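Local coordinates for HD domain protein (Enterococcus faecalis, PDB 4LRL) that probably hydrolyses deoxyribonucleoside triphosphates as an allosterically regulated HD-domain triphosphohydrolase that binds a metal ion, dGTP and dTTP, at residues C[45-51]-C[95-100]; C[329-333]-C[344-349]; C[374-378]-C[460-464]. All coordinates share one frame; numbering follows the deposited sequence. Where two conformers were deposited one is given.

Contact 1 of 3, residues C[45-51]-C[95-100]; sequences HNYIHVQ and YEITRR
Strand 46-52 of the N-terminal antiparallel hairpin lies against helix 87-108 of the HD domain, the helix that also supplies the metal ligand H90, and H49 and E96 join the two through a His-carboxylate pair. The axes of strand residues 46-51 and helix residues 95-100 approach to 8.1 Å at 70°. E96 receives H49 twice: backbone N gives OE2 an almost straight bond of 2.9 Å, while ND1 of the ring reaches OE1 at 3.0 Å, both from above the carboxylate plane. The same carboxylate anchors a salt-bridge network within the helix. R99 grips it side-on, NE to OE2 and NH2 to OE1, whereas R100 brings NE and NH1 to OE1 alone. Four N-H donors thus converge on OE1, which probably keeps E96 ionised despite its burial. R99 bends at chi3 (68°), bringing one guanidinium face over H49 CB, and R100 stays extended, so that its NH1 also reaches H45 O at 2.8 Å on an in-plane lone pair. The H45 ring, whose NE2 is held by D210 of helix 206-219, crosses I97 at about a right angle, with H45 CE1 3.5 Å from I97 CD1. I48 CG2 sits at the edge of the Y95 ring, 3.7 Å from Y95 CD2. The Y95 hydroxyl donates to H49 O at 2.6 Å and takes a hydrogen from a water that accepts from Q51 N.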
loop_
_atom_site.group_PDB
_atom_site.type_symbol
_atom_site.label_atom_id
_atom_site.label_comp_id
_atom_site.label_asym_id
_atom_site.label_seq_id
_atom_site.Cartn_x
_atom_site.Cartn_y
_atom_site.Cartn_z
ATOM N N HIS C 45 10.186 8.317 -3.466
ATOM C CA HIS C 45 11.269 8.181 -2.484
ATOM C C HIS C 45 11.022 9.010 -1.232
ATOM O O HIS C 45 11.931 9.188 -0.410
ATOM C CB HIS C 45 12.622 8.528 -3.123
ATOM C CG HIS C 45 12.921 7.721 -4.347
ATOM N ND1 HIS C 45 12.998 6.348 -4.326
ATOM C CD2 HIS C 45 13.132 8.089 -5.633
ATOM C CE1 HIS C 45 13.248 5.902 -5.544
ATOM N NE2 HIS C 45 13.337 6.938 -6.357
ATOM N N ASN C 46 9.777 9.487 -1.095
ATOM C CA ASN C 46 9.337 10.367 -0.018
ATOM C C ASN C 46 10.032 11.726 -0.052
ATOM O O ASN C 46 9.352 12.751 -0.136
ATOM C CB ASN C 46 9.406 9.672 1.348
ATOM C CG ASN C 46 8.658 8.344 1.355
ATOM O OD1 ASN C 46 7.451 8.293 1.102
ATOM N ND2 ASN C 46 9.378 7.261 1.618
ATOM N N TYR C 47 11.367 11.737 -0.043
ATOM C CA TYR C 47 12.151 12.968 -0.128
ATOM C C TYR C 47 13.362 12.824 -1.043
ATOM O O TYR C 47 14.026 11.774 -1.060
ATOM C CB TYR C 47 12.643 13.384 1.253
ATOM C CG TYR C 47 11.549 13.801 2.204
ATOM C CD1 TYR C 47 10.911 12.863 3.016
ATOM C CD2 TYR C 47 11.155 15.133 2.297
ATOM C CE1 TYR C 47 9.909 13.240 3.895
ATOM C CE2 TYR C 47 10.151 15.521 3.177
ATOM C CZ TYR C 47 9.534 14.568 3.971
ATOM O OH TYR C 47 8.539 14.944 4.839
ATOM N N ILE C 48 13.638 13.886 -1.798
ATOM C CA ILE C 48 14.911 14.037 -2.488
ATOM C C ILE C 48 15.748 14.965 -1.603
ATOM O O ILE C 48 15.272 16.029 -1.198
ATOM C CB ILE C 48 14.744 14.661 -3.906
ATOM C CG1 ILE C 48 13.661 13.941 -4.744
ATOM C CG2 ILE C 48 16.100 14.756 -4.644
ATOM C CD1 ILE C 48 13.824 12.425 -4.932
ATOM N N HIS C 49 16.976 14.549 -1.286
ATOM C CA HIS C 49 17.848 15.310 -0.379
ATOM C C HIS C 49 19.006 15.952 -1.132
ATOM O O HIS C 49 19.783 15.251 -1.795
ATOM C CB HIS C 49 18.408 14.412 0.732
ATOM C CG HIS C 49 17.359 13.766 1.586
ATOM N ND1 HIS C 49 16.648 12.658 1.181
ATOM C CD2 HIS C 49 16.915 14.061 2.829
ATOM C CE1 HIS C 49 15.806 12.302 2.135
ATOM N NE2 HIS C 49 15.944 13.142 3.143
ATOM N N VAL C 50 19.131 17.273 -1.009
ATOM C CA VAL C 50 20.190 18.028 -1.684
ATOM C C VAL C 50 21.052 18.794 -0.677
ATOM O O VAL C 50 20.536 19.642 0.067
ATOM C CB VAL C 50 19.602 19.003 -2.735
ATOM C CG1 VAL C 50 20.702 19.878 -3.364
ATOM C CG2 VAL C 50 18.835 18.237 -3.812
ATOM N N GLN C 51 22.355 18.476 -0.657
ATOM C CA GLN C 51 23.346 19.137 0.215
ATOM C C GLN C 51 24.362 19.993 -0.537
ATOM O O GLN C 51 24.904 20.937 0.028
ATOM C CB GLN C 51 24.143 18.123 1.042
ATOM C CG GLN C 51 23.373 17.426 2.135
ATOM C CD GLN C 51 22.958 16.036 1.722
ATOM O OE1 GLN C 51 23.713 15.074 1.887
ATOM N NE2 GLN C 51 21.759 15.919 1.170
ATOM N N TYR C 95 18.974 10.645 -9.169
ATOM C CA TYR C 95 19.929 11.338 -8.305
ATOM C C TYR C 95 19.791 10.868 -6.856
ATOM O O TYR C 95 20.783 10.573 -6.194
ATOM C CB TYR C 95 19.762 12.864 -8.387
ATOM C CG TYR C 95 20.243 13.557 -7.121
ATOM C CD1 TYR C 95 21.598 13.810 -6.918
ATOM C CD2 TYR C 95 19.346 13.906 -6.101
ATOM C CE1 TYR C 95 22.052 14.416 -5.747
ATOM C CE2 TYR C 95 19.796 14.509 -4.917
ATOM C CZ TYR C 95 21.151 14.764 -4.757
ATOM O OH TYR C 95 21.618 15.363 -3.615
ATOM N N GLU C 96 18.555 10.800 -6.368
ATOM C CA GLU C 96 18.305 10.397 -4.988
ATOM C C GLU C 96 18.769 8.973 -4.654
ATOM O O GLU C 96 19.409 8.759 -3.622
ATOM C CB GLU C 96 16.829 10.582 -4.606
ATOM C CG GLU C 96 16.504 10.146 -3.165
ATOM C CD GLU C 96 17.236 10.948 -2.081
ATOM O OE1 GLU C 96 17.162 10.532 -0.903
ATOM O OE2 GLU C 96 17.861 11.997 -2.377
ATOM N N ILE C 97 18.433 8.016 -5.515
ATOM C CA ILE C 97 18.839 6.622 -5.318
ATOM C C ILE C 97 20.370 6.528 -5.285
ATOM O O ILE C 97 20.932 5.846 -4.435
ATOM C CB ILE C 97 18.257 5.696 -6.414
ATOM C CG1 ILE C 97 16.711 5.665 -6.333
ATOM C CG2 ILE C 97 18.883 4.295 -6.337
ATOM C CD1 ILE C 97 16.035 4.699 -7.322
ATOM N N THR C 98 21.021 7.248 -6.197
ATOM C CA THR C 98 22.478 7.293 -6.321
ATOM C C THR C 98 23.102 7.882 -5.054
ATOM O O THR C 98 24.131 7.392 -4.573
ATOM C CB THR C 98 22.894 8.131 -7.555
ATOM O OG1 THR C 98 22.374 7.521 -8.739
ATOM C CG2 THR C 98 24.389 8.211 -7.691
ATOM N N ARG C 99 22.464 8.920 -4.511
ATOM C CA ARG C 99 22.937 9.529 -3.271
ATOM C C ARG C 99 22.844 8.527 -2.122
ATOM O O ARG C 99 23.757 8.418 -1.306
ATOM C CB ARG C 99 22.163 10.807 -2.955
ATOM C CG ARG C 99 22.672 11.553 -1.735
ATOM C CD ARG C 99 21.629 12.522 -1.198
ATOM N NE ARG C 99 20.453 11.867 -0.627
ATOM C CZ ARG C 99 20.402 11.253 0.561
ATOM N NH1 ARG C 99 21.475 11.183 1.350
ATOM N NH2 ARG C 99 19.255 10.701 0.969
ATOM N N ARG C 100 21.753 7.769 -2.075
ATOM C CA ARG C 100 21.590 6.777 -1.010
ATOM C C ARG C 100 22.656 5.694 -1.103
ATOM O O ARG C 100 23.194 5.272 -0.076
ATOM C CB ARG C 100 20.177 6.197 -1.006
ATOM C CG ARG C 100 19.145 7.224 -0.564
ATOM C CD ARG C 100 17.722 6.744 -0.683
ATOM N NE ARG C 100 16.803 7.875 -0.521
ATOM C CZ ARG C 100 15.476 7.790 -0.402
ATOM N NH1 ARG C 100 14.760 8.898 -0.263
ATOM N NH2 ARG C 100 14.863 6.609 -0.413
HETATM O O HOH W 1 23.620 17.058 -2.748
#

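Contact 2 of 3, residues C[329-333]-C[344-349]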
loop_
_atom_site.group_PDB
_atom_site.type_symbol
_atom_site.label_atom_id
_atom_site.label_comp_id
_atom_site.label_asym_id
_atom_site.label_seq_id
_atom_site.Cartn_x
_atom_site.Cartn_y
_atom_site.Cartn_z
ATOM N N PHE C 329 0.001 20.363 -33.412
ATOM C CA PHE C 329 -1.020 19.378 -33.829
ATOM C C PHE C 329 -2.445 19.968 -33.858
ATOM O O PHE C 329 -3.228 19.662 -34.758
ATOM C CB PHE C 329 -1.012 18.129 -32.939
ATOM C CG PHE C 329 0.311 17.409 -32.888
ATOM C CD1 PHE C 329 0.595 16.557 -31.831
ATOM C CD2 PHE C 329 1.277 17.594 -33.879
ATOM C CE1 PHE C 329 1.811 15.888 -31.765
ATOM C CE2 PHE C 329 2.487 16.938 -33.816
ATOM C CZ PHE C 329 2.756 16.076 -32.755
ATOM N N THR C 330 -2.767 20.808 -32.879
ATOM C CA THR C 330 -4.041 21.519 -32.857
ATOM C C THR C 330 -4.242 22.409 -34.094
ATOM O O THR C 330 -5.304 22.364 -34.710
ATOM C CB THR C 330 -4.222 22.311 -31.543
ATOM O OG1 THR C 330 -4.200 21.391 -30.445
ATOM C CG2 THR C 330 -5.541 23.091 -31.528
ATOM N N GLN C 331 -3.224 23.187 -34.472
ATOM C CA GLN C 331 -3.307 23.980 -35.707
ATOM C C GLN C 331 -3.454 23.052 -36.905
ATOM O O GLN C 331 -4.257 23.316 -37.794
ATOM C CB GLN C 331 -2.067 24.844 -35.936
ATOM C CG GLN C 331 -1.636 25.783 -34.812
ATOM C CD GLN C 331 -0.140 26.089 -34.908
ATOM O OE1 GLN C 331 0.540 25.620 -35.833
ATOM N NE2 GLN C 331 0.380 26.861 -33.956
ATOM N N TRP C 332 -2.687 21.961 -36.915
ATOM C CA TRP C 332 -2.661 21.032 -38.062
ATOM C C TRP C 332 -4.000 20.368 -38.358
ATOM O O TRP C 332 -4.251 19.952 -39.489
ATOM C CB TRP C 332 -1.574 19.958 -37.911
ATOM C CG TRP C 332 -0.169 20.494 -37.894
ATOM C CD1 TRP C 332 0.228 21.777 -38.139
ATOM C CD2 TRP C 332 1.030 19.747 -37.653
ATOM N NE1 TRP C 332 1.591 21.879 -38.043
ATOM C CE2 TRP C 332 2.112 20.649 -37.751
ATOM C CE3 TRP C 332 1.297 18.399 -37.371
ATOM C CZ2 TRP C 332 3.442 20.252 -37.566
ATOM C CZ3 TRP C 332 2.624 18.003 -37.187
ATOM C CH2 TRP C 332 3.676 18.927 -37.282
ATOM N N MET C 333 -4.852 20.268 -37.342
ATOM C CA MET C 333 -6.219 19.784 -37.535
ATOM C C MET C 333 -6.945 20.558 -38.642
ATOM O O MET C 333 -7.853 20.026 -39.272
ATOM C CB MET C 333 -7.008 19.828 -36.220
ATOM C CG MET C 333 -6.801 18.593 -35.327
ATOM S SD MET C 333 -7.775 18.580 -33.792
ATOM C CE MET C 333 -9.449 18.710 -34.435
ATOM N N ALA C 344 -3.540 14.239 -36.844
ATOM C CA ALA C 344 -3.493 15.207 -35.763
ATOM C C ALA C 344 -4.706 15.031 -34.847
ATOM O O ALA C 344 -4.553 15.016 -33.625
ATOM C CB ALA C 344 -3.420 16.616 -36.309
ATOM N N LYS C 345 -5.892 14.874 -35.440
ATOM C CA LYS C 345 -7.115 14.640 -34.671
ATOM C C LYS C 345 -7.024 13.313 -33.899
ATOM O O LYS C 345 -7.374 13.251 -32.712
ATOM C CB LYS C 345 -8.369 14.690 -35.562
ATOM C CG LYS C 345 -9.668 14.715 -34.769
ATOM C CD LYS C 345 -10.845 15.290 -35.566
ATOM C CE LYS C 345 -11.958 15.788 -34.613
ATOM N NZ LYS C 345 -13.125 16.463 -35.293
ATOM N N ARG C 346 -6.519 12.271 -34.560
ATOM C CA ARG C 346 -6.412 10.948 -33.927
ATOM C C ARG C 346 -5.503 10.943 -32.708
ATOM O O ARG C 346 -5.777 10.228 -31.745
ATOM C CB ARG C 346 -6.016 9.862 -34.936
ATOM C CG ARG C 346 -7.107 9.630 -35.978
ATOM C CD ARG C 346 -6.669 8.733 -37.136
ATOM N NE ARG C 346 -7.325 7.435 -37.045
ATOM C CZ ARG C 346 -8.331 7.037 -37.811
ATOM N NH1 ARG C 346 -8.805 7.823 -38.768
ATOM N NH2 ARG C 346 -8.852 5.835 -37.635
ATOM N N PHE C 347 -4.449 11.760 -32.745
ATOM C CA PHE C 347 -3.537 11.899 -31.611
ATOM C C PHE C 347 -4.070 12.778 -30.487
ATOM O O PHE C 347 -3.895 12.459 -29.312
ATOM C CB PHE C 347 -2.161 12.420 -32.040
ATOM C CG PHE C 347 -1.124 12.314 -30.955
ATOM C CD1 PHE C 347 -0.449 11.117 -30.738
ATOM C CD2 PHE C 347 -0.836 13.405 -30.130
ATOM C CE1 PHE C 347 0.507 11.012 -29.724
ATOM C CE2 PHE C 347 0.121 13.313 -29.109
ATOM C CZ PHE C 347 0.789 12.122 -28.904
ATOM N N LEU C 348 -4.701 13.892 -30.833
ATOM C CA LEU C 348 -5.277 14.758 -29.806
ATOM C C LEU C 348 -6.505 14.145 -29.143
ATOM O O LEU C 348 -6.707 14.317 -27.944
ATOM C CB LEU C 348 -5.609 16.138 -30.376
ATOM C CG LEU C 348 -4.407 16.987 -30.802
ATOM C CD1 LEU C 348 -4.883 18.123 -31.712
ATOM C CD2 LEU C 348 -3.594 17.517 -29.601
ATOM N N MET C 349 -7.302 13.425 -29.929
ATOM C CA MET C 349 -8.603 12.890 -29.485
ATOM C C MET C 349 -8.566 11.409 -29.031
ATOM O O MET C 349 -9.602 10.849 -28.648
ATOM C CB MET C 349 -9.670 13.077 -30.589
ATOM C CG MET C 349 -9.902 14.522 -31.077
ATOM S SD MET C 349 -9.704 15.747 -29.776
ATOM C CE MET C 349 -9.979 17.294 -30.652
#
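Two consecutive helices, 322-332 and 338-348, form a helical hairpin in which the backbones come nearest at F329 and A344, with CA atoms 5.2 Å apart. The small side chain permits this approach: A344 CB rests 3.4 Å from F329 O and also touches W332 CB and M333 CG. No hydrogen bond crosses the interface, which is held by apolar packing. On one flank the edge of the F329 ring is directed at the face of F347 in an offset edge-to-face pair, centroids 5.6 Å apart and planes at 80°. F347 CG stands anti to its own backbone N (chi1 -168°), which carries the ring to F329, and both rings also pack on L279 of helix 270-291. L348 CD1 touches F329 CB and lies 3.6 Å from T330 OG1, a hydroxyl already bonded to S326 O. At the other flank M333 runs extended to SD and then turns at chi3 (58°), so that the chain crosses that of K345 at about a right angle, with M333 CE 3.9 Å from K345 CE. The M333 sulfur itself meets two carbons, L348 CD1 at 3.6 Å and M349 CE at 4.0 Å.

Contact 3 of 3, residues C[374-378]-C[460-464]; sequences LIEKV and FDETY
V378, just beyond the last turn of helix 361-377, meets three residues at the start of helix 461-468. Its CB is 3.9 Å from Y464 OH and lies over one face of the F460 ring. From there CG1, anti to the carbonyl carbon (chi1 -53°), enters between F460, T463 and Y464: it is 3.6 Å from F460 CB, 3.7 Å from T463 CG2 and 4.1 Å from Y464 CZ, where it sits above one ring face, offset toward the rim. The second methyl takes the crowded position between backbone N and carbonyl carbon and turns to the hydroxyl end of Y464, with V378 CG2 4.1 Å from Y464 OH. The valine backbone takes part too. V378 CA stands almost centrally above the F460 ring in a CH-pi contact, 4.1 Å from the centroid and 10° off the ring normal. One turn earlier in the first helix, L374 presents CB and CD2 to the methyl of T463, the two side chains running past each other in opposite directions; T463 CG2 also lies 3.7 Å from L374 O. F460 is the N-cap residue of its helix, and its O accepts a hydrogen bond from Y464 N. M448 also packs on V378. This is plain surface packing within the HD-associated region, where the C-terminal end of one helix abuts the N-terminal turn of another, through apolar contacts without a hydrogen bond across.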
loop_
_atom_site.group_PDB
_atom_site.type_symbol
_atom_site.label_atom_id
_atom_site.label_comp_id
_atom_site.label_asym_id
_atom_site.label_seq_id
_atom_site.Cartn_x
_atom_site.Cartn_y
_atom_site.Cartn_z
ATOM N N LEU C 374 -6.681 -3.930 -49.035
ATOM C CA LEU C 374 -8.063 -3.786 -48.594
ATOM C C LEU C 374 -8.289 -2.487 -47.838
ATOM O O LEU C 374 -9.293 -1.808 -48.050
ATOM C CB LEU C 374 -8.484 -4.971 -47.718
ATOM C CG LEU C 374 -8.442 -6.372 -48.337
ATOM C CD1 LEU C 374 -8.831 -7.398 -47.279
ATOM C CD2 LEU C 374 -9.348 -6.470 -49.591
ATOM N N ILE C 375 -7.349 -2.154 -46.958
ATOM C CA ILE C 375 -7.415 -0.956 -46.125
ATOM C C ILE C 375 -7.395 0.279 -47.024
ATOM O O ILE C 375 -8.145 1.229 -46.793
ATOM C CB ILE C 375 -6.250 -0.963 -45.082
ATOM C CG1 ILE C 375 -6.573 -1.944 -43.943
ATOM C CG2 ILE C 375 -5.927 0.438 -44.556
ATOM C CD1 ILE C 375 -5.344 -2.472 -43.192
ATOM N N GLU C 376 -6.556 0.230 -48.057
ATOM C CA GLU C 376 -6.469 1.252 -49.092
ATOM C C GLU C 376 -7.766 1.400 -49.887
ATOM O O GLU C 376 -8.151 2.515 -50.252
ATOM C CB GLU C 376 -5.338 0.896 -50.064
ATOM C CG GLU C 376 -5.126 1.881 -51.207
ATOM C CD GLU C 376 -3.824 1.619 -51.938
ATOM O OE1 GLU C 376 -2.817 2.249 -51.560
ATOM O OE2 GLU C 376 -3.794 0.770 -52.862
ATOM N N LYS C 377 -8.402 0.263 -50.177
ATOM C CA LYS C 377 -9.620 0.203 -50.976
ATOM C C LYS C 377 -10.743 1.009 -50.313
ATOM O O LYS C 377 -11.486 1.704 -50.990
ATOM C CB LYS C 377 -10.032 -1.260 -51.166
ATOM C CG LYS C 377 -10.909 -1.551 -52.365
ATOM C CD LYS C 377 -10.766 -3.012 -52.813
ATOM C CE LYS C 377 -11.559 -3.261 -54.095
ATOM N NZ LYS C 377 -10.857 -4.144 -55.098
ATOM N N VAL C 378 -10.836 0.937 -48.986
ATOM C CA VAL C 378 -11.859 1.701 -48.249
ATOM C C VAL C 378 -11.459 3.159 -47.973
ATOM O O VAL C 378 -12.237 3.908 -47.390
ATOM C CB VAL C 378 -12.354 0.985 -46.949
ATOM C CG1 VAL C 378 -12.804 -0.438 -47.260
ATOM C CG2 VAL C 378 -11.290 1.000 -45.840
ATOM N N PHE C 460 -18.758 -0.410 -48.538
ATOM C CA PHE C 460 -17.533 -1.212 -48.514
ATOM C C PHE C 460 -17.676 -2.455 -47.627
ATOM O O PHE C 460 -16.678 -3.051 -47.218
ATOM C CB PHE C 460 -16.341 -0.357 -48.061
ATOM C CG PHE C 460 -15.943 0.724 -49.040
ATOM C CD1 PHE C 460 -15.585 0.407 -50.353
ATOM C CD2 PHE C 460 -15.890 2.058 -48.636
ATOM C CE1 PHE C 460 -15.206 1.409 -51.258
ATOM C CE2 PHE C 460 -15.511 3.066 -49.531
ATOM C CZ PHE C 460 -15.169 2.739 -50.845
ATOM N N ASP C 461 -18.922 -2.846 -47.358
ATOM C CA ASP C 461 -19.238 -3.907 -46.390
ATOM C C ASP C 461 -18.513 -5.235 -46.591
ATOM O O ASP C 461 -18.072 -5.839 -45.613
ATOM C CB ASP C 461 -20.755 -4.147 -46.299
ATOM C CG ASP C 461 -21.371 -3.565 -45.026
ATOM O OD1 ASP C 461 -20.616 -3.088 -44.144
ATOM O OD2 ASP C 461 -22.617 -3.594 -44.905
ATOM N N GLU C 462 -18.391 -5.682 -47.840
ATOM C CA GLU C 462 -17.764 -6.974 -48.124
ATOM C C GLU C 462 -16.250 -6.946 -47.887
ATOM O O GLU C 462 -15.663 -7.947 -47.482
ATOM C CB GLU C 462 -18.116 -7.484 -49.532
ATOM C CG GLU C 462 -17.314 -6.870 -50.675
ATOM C CD GLU C 462 -17.606 -7.518 -52.028
ATOM O OE1 GLU C 462 -16.637 -7.953 -52.695
ATOM O OE2 GLU C 462 -18.791 -7.588 -52.430
ATOM N N THR C 463 -15.644 -5.783 -48.127
ATOM C CA THR C 463 -14.236 -5.538 -47.843
ATOM C C THR C 463 -13.970 -5.593 -46.339
ATOM O O THR C 463 -12.996 -6.210 -45.899
ATOM C CB THR C 463 -13.784 -4.177 -48.413
ATOM O OG1 THR C 463 -14.153 -4.101 -49.795
ATOM C CG2 THR C 463 -12.278 -4.001 -48.294
ATOM N N TYR C 464 -14.849 -4.964 -45.555
ATOM C CA TYR C 464 -14.770 -5.031 -44.089
ATOM C C TYR C 464 -14.894 -6.471 -43.580
ATOM O O TYR C 464 -14.158 -6.875 -42.675
ATOM C CB TYR C 464 -15.826 -4.132 -43.429
ATOM C CG TYR C 464 -15.605 -2.641 -43.626
ATOM C CD1 TYR C 464 -14.439 -2.022 -43.174
ATOM C CD2 TYR C 464 -16.572 -1.849 -44.250
ATOM C CE1 TYR C 464 -14.231 -0.662 -43.352
ATOM C CE2 TYR C 464 -16.376 -0.482 -44.426
ATOM C CZ TYR C 464 -15.204 0.100 -43.975
ATOM O OH TYR C 464 -14.999 1.448 -44.141
#

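How the contacts relate
The three contacts follow one another along the chain, each closing before the next opens. Contact 1 ties the N-terminal hairpin to helix 87-108 of the HD domain, whereas contacts 2 and 3 both belong to the HD-associated region. Centres of contacts 1 and 2 are about 39 Å apart, and those of 1 and 3 about 56 Å, on opposite sides of the chain's centre. Contacts 2 and 3 are closer, with centres about 25 Å and nearest atoms about 9 Å apart, yet they do not touch. Contact 2 joins neighbouring helices; contact 3 brings together helices 361-377 and 461-468, far apart in sequence. Nucleotide-binding residues K38 and R350 lie near contacts 1 and 2, respectively.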